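Local structure of periplasmic binding protein (Agrobacterium tumefaciens str. B6, 5L9G) at residues Ile125-Lys130 and Ala241-Asp246; Asp175-Phe180 and Val318-Asp323. The protein binds the opine mannopine in the periplasm, probably delivering it to an ABC transporter for uptake into the bacterium. All coordinates share one frame; numbering follows the deposited sequence.

Contact 1: residues Ile125-Lys130 and Ala241-Asp246; sequences IAWNKK and AYTFND
With CG set between its backbone N and carbonyl carbon (chi1 76°), W127 folds its indole back over A241 on the neighbouring strand; Y242 CG takes the corresponding position, but its ring leads away from the pairing line. The two strands form an antiparallel pair in the mixed sheet of this solute-binding protein, their short axes 4.7 Å apart and running at 160°. W127 and A241 form a hydrogen-bonded pair: W127 N donates to A241 O at 2.8 Å, and A241 N returns a bond to W127 O at 3.0 Å. At the next position A126 and Y242 form a non-hydrogen-bonded pair, and the closeness of the strands there puts A126 CB 3.9 Å from Y242 CB. Farther along, the bond from T243 N to I125 O is long, 3.3 Å, and the pairing is loose.

A241 CB sits over one face of the W127 six-membered ring, 3.8 Å from its centroid and 22° off the normal, a CH-pi contact displaced toward the ring's rim. The bent aliphatic chain of K129 comes to the same methyl. W127 NE1 is held by G133 O, while Y242 OH is hydrogen-bonded to Q231 NE2 on helix 227-235, which packs over the A126 and Y242 face. Where segment 241-246 turns its corner, T243 OG1 accepts from N245 N in an ST turn. Beside that turn a single water joins the two segments: it accepts from I125 N at 2.9 Å and donates to both T243 O and N245 O.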
loop_
_atom_site.group_PDB
_atom_site.type_symbol
_atom_site.label_atom_id
_atom_site.label_comp_id
_atom_site.label_asym_id
_atom_site.label_seq_id
_atom_site.Cartn_x
_atom_site.Cartn_y
_atom_site.Cartn_z
ATOM N N ILE A 125 -4.527 -10.782 -5.044
ATOM C CA ILE A 125 -5.402 -11.885 -4.627
ATOM C C ILE A 125 -4.563 -13.029 -4.085
ATOM O O ILE A 125 -3.706 -13.537 -4.796
ATOM C CB ILE A 125 -6.235 -12.393 -5.855
ATOM C CG1 ILE A 125 -7.122 -11.283 -6.422
ATOM C CG2 ILE A 125 -7.078 -13.670 -5.525
ATOM C CD1 ILE A 125 -7.494 -11.511 -7.930
ATOM N N ALA A 126 -4.898 -13.508 -2.893
ATOM C CA ALA A 126 -4.275 -14.697 -2.293
ATOM C C ALA A 126 -5.406 -15.630 -1.900
ATOM O O ALA A 126 -6.484 -15.159 -1.521
ATOM C CB ALA A 126 -3.471 -14.321 -1.046
ATOM N N TRP A 127 -5.171 -16.942 -1.984
ATOM C CA TRP A 127 -6.200 -17.902 -1.612
ATOM C C TRP A 127 -5.654 -19.031 -0.782
ATOM O O TRP A 127 -4.456 -19.356 -0.834
ATOM C CB TRP A 127 -6.955 -18.428 -2.838
ATOM C CG TRP A 127 -6.179 -19.432 -3.645
ATOM C CD1 TRP A 127 -6.125 -20.783 -3.452
ATOM C CD2 TRP A 127 -5.288 -19.144 -4.742
ATOM N NE1 TRP A 127 -5.280 -21.361 -4.382
ATOM C CE2 TRP A 127 -4.772 -20.378 -5.198
ATOM C CE3 TRP A 127 -4.923 -17.964 -5.419
ATOM C CZ2 TRP A 127 -3.899 -20.468 -6.299
ATOM C CZ3 TRP A 127 -4.065 -18.053 -6.511
ATOM C CH2 TRP A 127 -3.551 -19.288 -6.934
ATOM N N ASN A 128 -6.568 -19.650 -0.037
ATOM C CA ASN A 128 -6.282 -20.728 0.870
ATOM C C ASN A 128 -6.183 -22.025 0.079
ATOM O O ASN A 128 -7.188 -22.476 -0.503
ATOM C CB ASN A 128 -7.438 -20.808 1.885
ATOM C CG ASN A 128 -7.157 -21.679 3.061
ATOM O OD1 ASN A 128 -6.407 -22.661 2.981
ATOM N ND2 ASN A 128 -7.754 -21.322 4.189
ATOM N N LYS A 129 -4.978 -22.644 0.075
ATOM C CA LYS A 129 -4.787 -23.921 -0.637
ATOM C C LYS A 129 -5.519 -25.112 0.019
ATOM O O LYS A 129 -5.844 -26.092 -0.659
ATOM C CB LYS A 129 -3.291 -24.227 -0.851
ATOM C CG LYS A 129 -2.609 -23.216 -1.780
ATOM C CD LYS A 129 -1.078 -23.350 -1.767
ATOM C CE LYS A 129 -0.580 -24.592 -2.445
ATOM N NZ LYS A 129 0.847 -24.830 -2.119
ATOM N N LYS A 130 -5.824 -25.018 1.333
ATOM C CA LYS A 130 -6.607 -26.063 1.984
ATOM C C LYS A 130 -8.037 -26.027 1.377
ATOM O O LYS A 130 -8.604 -27.070 1.071
ATOM C CB LYS A 130 -6.659 -25.862 3.504
ATOM C CG LYS A 130 -7.417 -26.985 4.213
ATOM C CD LYS A 130 -7.870 -26.600 5.615
ATOM C CE LYS A 130 -9.113 -27.361 6.046
ATOM N NZ LYS A 130 -8.964 -28.840 5.871
ATOM N N ALA A 241 -1.575 -19.441 -1.590
ATOM C CA ALA A 241 -0.930 -19.144 -2.864
ATOM C C ALA A 241 -1.453 -17.797 -3.285
ATOM O O ALA A 241 -2.448 -17.318 -2.730
ATOM C CB ALA A 241 -1.270 -20.194 -3.910
ATOM N N TYR A 242 -0.770 -17.160 -4.231
ATOM C CA TYR A 242 -1.213 -15.859 -4.724
ATOM C C TYR A 242 -0.782 -15.660 -6.147
ATOM O O TYR A 242 0.020 -16.435 -6.663
ATOM C CB TYR A 242 -0.736 -14.712 -3.811
ATOM C CG TYR A 242 0.767 -14.483 -3.800
ATOM C CD1 TYR A 242 1.585 -15.161 -2.906
ATOM C CD2 TYR A 242 1.353 -13.521 -4.621
ATOM C CE1 TYR A 242 2.955 -14.886 -2.820
ATOM C CE2 TYR A 242 2.723 -13.235 -4.549
ATOM C CZ TYR A 242 3.523 -13.919 -3.642
ATOM O OH TYR A 242 4.882 -13.650 -3.565
ATOM N N THR A 243 -1.327 -14.631 -6.782
ATOM C CA THR A 243 -1.003 -14.264 -8.161
ATOM C C THR A 243 -0.881 -12.740 -8.246
ATOM O O THR A 243 -1.496 -12.021 -7.459
ATOM C CB THR A 243 -2.105 -14.785 -9.133
ATOM O OG1 THR A 243 -1.788 -14.371 -10.446
ATOM C CG2 THR A 243 -3.509 -14.252 -8.799
ATOM N N PHE A 244 -0.139 -12.251 -9.242
ATOM C CA PHE A 244 -0.077 -10.811 -9.509
ATOM C C PHE A 244 -1.143 -10.449 -10.565
ATOM O O PHE A 244 -1.286 -9.264 -10.890
ATOM C CB PHE A 244 1.318 -10.393 -10.016
ATOM C CG PHE A 244 2.357 -10.322 -8.915
ATOM C CD1 PHE A 244 2.506 -9.170 -8.150
ATOM C CD2 PHE A 244 3.199 -11.398 -8.662
ATOM C CE1 PHE A 244 3.476 -9.103 -7.131
ATOM C CE2 PHE A 244 4.159 -11.333 -7.645
ATOM C CZ PHE A 244 4.292 -10.189 -6.886
ATOM N N ASN A 245 -1.871 -11.465 -11.128
ATOM C CA ASN A 245 -2.907 -11.176 -12.136
ATOM C C ASN A 245 -3.991 -10.279 -11.530
ATOM O O ASN A 245 -4.493 -10.589 -10.445
ATOM C CB ASN A 245 -3.546 -12.461 -12.674
ATOM C CG ASN A 245 -4.407 -12.187 -13.882
ATOM O OD1 ASN A 245 -3.929 -11.673 -14.906
ATOM N ND2 ASN A 245 -5.710 -12.397 -13.746
ATOM N N ASP A 246 -4.300 -9.153 -12.197
ATOM C CA ASP A 246 -5.289 -8.155 -11.729
ATOM C C ASP A 246 -4.862 -7.416 -10.460
ATOM O O ASP A 246 -5.694 -6.765 -9.813
ATOM C CB ASP A 246 -6.693 -8.772 -11.540
ATOM C CG ASP A 246 -7.484 -8.960 -12.805
ATOM O OD1 ASP A 246 -7.102 -8.358 -13.849
ATOM O OD2 ASP A 246 -8.506 -9.675 -12.755
HETATM O O HOH W 1 -3.731 -10.326 -7.767
#

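Contact 2: residues Asp175-Phe180 and Val318-Asp323; sequences DKVYEF and VQYSVD
CH-pi packing leads, with D323 CB over the ring of Y178 from the short helix 177-180. This CB stands above the ring centre, 3.5 Å from the centroid and 12° off the normal; the carboxylate lies nearly perpendicular to the ring. V177 CG2 makes the second CH-pi contact, 4.2 Å from the Y320 ring centroid and over its face. With CG1 anti to the backbone N (chi1 168°), V177 turns its other methyl toward the Y178 ring, on the face opposite D323. The two tyrosines meet differently: Y178 CE2 lies in the plane of the Y320 ring, at its edge, 3.8 Å from Y320 CE2. S321 O approaches the edge of the Y178 ring near its plane, 3.4 Å from Y178 CE2.

The one hydrogen bond across the segments runs from D323 N to Y178 OH, at 3.2 Å with an angle of 151° at the hydrogen. The same oxygen is hydrogen-bonded to E164 on helix 162-169, so two partners fix the end of the ring.

Helix capping completes the arrangement. D323 OD1 accepts from N325 N, making D323 the N-cap of the C-terminal helix 324-343: this is a strand-to-helix junction, where the chain leaving strand 320-321 packs against helix 177-180 as it enters its last helix.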
loop_
_atom_site.group_PDB
_atom_site.type_symbol
_atom_site.label_atom_id
_atom_site.label_comp_id
_atom_site.label_asym_id
_atom_site.label_seq_id
_atom_site.Cartn_x
_atom_site.Cartn_y
_atom_site.Cartn_z
ATOM N N ASP A 175 -6.242 -1.863 -18.428
ATOM C CA ASP A 175 -5.815 -0.559 -18.935
ATOM C C ASP A 175 -6.957 0.486 -18.992
ATOM O O ASP A 175 -6.719 1.634 -19.386
ATOM C CB ASP A 175 -5.121 -0.731 -20.305
ATOM C CG ASP A 175 -5.989 -1.266 -21.443
ATOM O OD1 ASP A 175 -7.022 -1.931 -21.157
ATOM O OD2 ASP A 175 -5.619 -1.057 -22.615
ATOM N N LYS A 176 -8.195 0.080 -18.635
ATOM C CA LYS A 176 -9.389 0.942 -18.670
ATOM C C LYS A 176 -10.046 1.135 -17.275
ATOM O O LYS A 176 -11.117 1.739 -17.186
ATOM C CB LYS A 176 -10.428 0.429 -19.687
ATOM C CG LYS A 176 -9.904 0.261 -21.112
ATOM C CD LYS A 176 -10.275 1.424 -22.005
ATOM C CE LYS A 176 -9.846 1.201 -23.439
ATOM N NZ LYS A 176 -8.384 1.415 -23.630
ATOM N N VAL A 177 -9.429 0.622 -16.203
ATOM C CA VAL A 177 -9.991 0.744 -14.851
ATOM C C VAL A 177 -10.474 2.167 -14.538
ATOM O O VAL A 177 -11.613 2.363 -14.100
ATOM C CB VAL A 177 -8.997 0.237 -13.753
ATOM C CG1 VAL A 177 -9.460 0.627 -12.350
ATOM C CG2 VAL A 177 -8.806 -1.269 -13.840
ATOM N N TYR A 178 -9.599 3.153 -14.759
ATOM C CA TYR A 178 -9.895 4.525 -14.372
ATOM C C TYR A 178 -10.717 5.279 -15.394
ATOM O O TYR A 178 -11.351 6.267 -15.027
ATOM C CB TYR A 178 -8.623 5.256 -13.976
ATOM C CG TYR A 178 -8.004 4.654 -12.733
ATOM C CD1 TYR A 178 -8.586 4.838 -11.481
ATOM C CD2 TYR A 178 -6.880 3.835 -12.814
ATOM C CE1 TYR A 178 -8.016 4.286 -10.325
ATOM C CE2 TYR A 178 -6.283 3.309 -11.665
ATOM C CZ TYR A 178 -6.859 3.534 -10.424
ATOM O OH TYR A 178 -6.283 3.010 -9.289
ATOM N N GLU A 179 -10.789 4.777 -16.642
ATOM C CA GLU A 179 -11.674 5.337 -17.655
ATOM C C GLU A 179 -13.101 4.937 -17.245
ATOM O O GLU A 179 -14.006 5.761 -17.294
ATOM C CB GLU A 179 -11.328 4.765 -19.037
ATOM C CG GLU A 179 -10.093 5.389 -19.661
ATOM C CD GLU A 179 -9.792 4.905 -21.067
ATOM O OE1 GLU A 179 -10.734 4.821 -21.888
ATOM O OE2 GLU A 179 -8.609 4.599 -21.345
ATOM N N PHE A 180 -13.278 3.682 -16.781
ATOM C CA PHE A 180 -14.555 3.149 -16.304
ATOM C C PHE A 180 -15.026 3.920 -15.071
ATOM O O PHE A 180 -16.197 4.289 -14.999
ATOM C CB PHE A 180 -14.447 1.647 -15.982
ATOM C CG PHE A 180 -15.715 1.021 -15.441
ATOM C CD1 PHE A 180 -16.777 0.722 -16.285
ATOM C CD2 PHE A 180 -15.855 0.752 -14.085
ATOM C CE1 PHE A 180 -17.948 0.150 -15.786
ATOM C CE2 PHE A 180 -17.031 0.184 -13.586
ATOM C CZ PHE A 180 -18.069 -0.113 -14.441
ATOM N N VAL A 318 0.881 -7.975 -15.846
ATOM C CA VAL A 318 -0.458 -8.459 -15.483
ATOM C C VAL A 318 -1.142 -7.575 -14.438
ATOM O O VAL A 318 -2.214 -7.928 -13.928
ATOM C CB VAL A 318 -0.456 -9.953 -15.069
ATOM C CG1 VAL A 318 -0.040 -10.829 -16.256
ATOM C CG2 VAL A 318 0.425 -10.205 -13.834
ATOM N N GLN A 319 -0.538 -6.402 -14.168
ATOM C CA GLN A 319 -1.043 -5.438 -13.202
ATOM C C GLN A 319 -1.463 -4.146 -13.901
ATOM O O GLN A 319 -1.306 -3.985 -15.112
ATOM C CB GLN A 319 0.060 -5.113 -12.149
ATOM C CG GLN A 319 0.399 -6.280 -11.231
ATOM C CD GLN A 319 1.411 -5.868 -10.204
ATOM O OE1 GLN A 319 1.071 -5.258 -9.182
ATOM N NE2 GLN A 319 2.688 -6.114 -10.500
ATOM N N TYR A 320 -2.017 -3.227 -13.130
ATOM C CA TYR A 320 -2.318 -1.878 -13.599
ATOM C C TYR A 320 -1.844 -0.979 -12.440
ATOM O O TYR A 320 -1.882 -1.418 -11.288
ATOM C CB TYR A 320 -3.821 -1.695 -13.920
ATOM C CG TYR A 320 -4.667 -1.663 -12.672
ATOM C CD1 TYR A 320 -4.961 -2.833 -11.977
ATOM C CD2 TYR A 320 -5.072 -0.453 -12.114
ATOM C CE1 TYR A 320 -5.661 -2.804 -10.778
ATOM C CE2 TYR A 320 -5.744 -0.410 -10.898
ATOM C CZ TYR A 320 -6.061 -1.591 -10.250
ATOM O OH TYR A 320 -6.724 -1.561 -9.054
ATOM N N SER A 321 -1.380 0.241 -12.742
ATOM C CA SER A 321 -0.896 1.157 -11.701
ATOM C C SER A 321 -2.022 1.931 -11.040
ATOM O O SER A 321 -2.976 2.332 -11.717
ATOM C CB SER A 321 0.128 2.132 -12.266
ATOM O OG SER A 321 1.365 1.497 -12.532
ATOM N N VAL A 322 -1.896 2.187 -9.719
ATOM C CA VAL A 322 -2.871 3.043 -9.014
ATOM C C VAL A 322 -2.844 4.429 -9.698
ATOM O O VAL A 322 -1.780 4.854 -10.159
ATOM C CB VAL A 322 -2.576 3.125 -7.478
ATOM C CG1 VAL A 322 -1.220 3.770 -7.187
ATOM C CG2 VAL A 322 -3.691 3.836 -6.706
ATOM N N ASP A 323 -3.991 5.115 -9.778
ATOM C CA ASP A 323 -4.020 6.438 -10.373
ATOM C C ASP A 323 -4.318 7.476 -9.305
ATOM O O ASP A 323 -5.477 7.633 -8.919
ATOM C CB ASP A 323 -5.016 6.539 -11.547
ATOM C CG ASP A 323 -4.972 7.856 -12.318
ATOM O OD1 ASP A 323 -4.182 8.764 -11.923
ATOM O OD2 ASP A 323 -5.728 7.987 -13.292
#

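In the fold
Both contacts are partly buried and reach one mixed sheet, in which strand 240-256 pairs with strand 115-128 in contact 1 and with strand 320-321 of contact 2. They meet directly: D246 N lies 3.0 Å from V318 O, a probable hydrogen bond, at the corner of segment 241-246. Their chemistry follows their place. Contact 1 is a strand-to-strand join, carried by backbone bonds with the W127 indole laid over it; contact 2 sets a helix against a strand end and rests on side-chain faces, with one hydrogen bond across it. The mannopine is nearer contact 2, about 9 Å from the V322 side chain against about 12 Å from that of Y242.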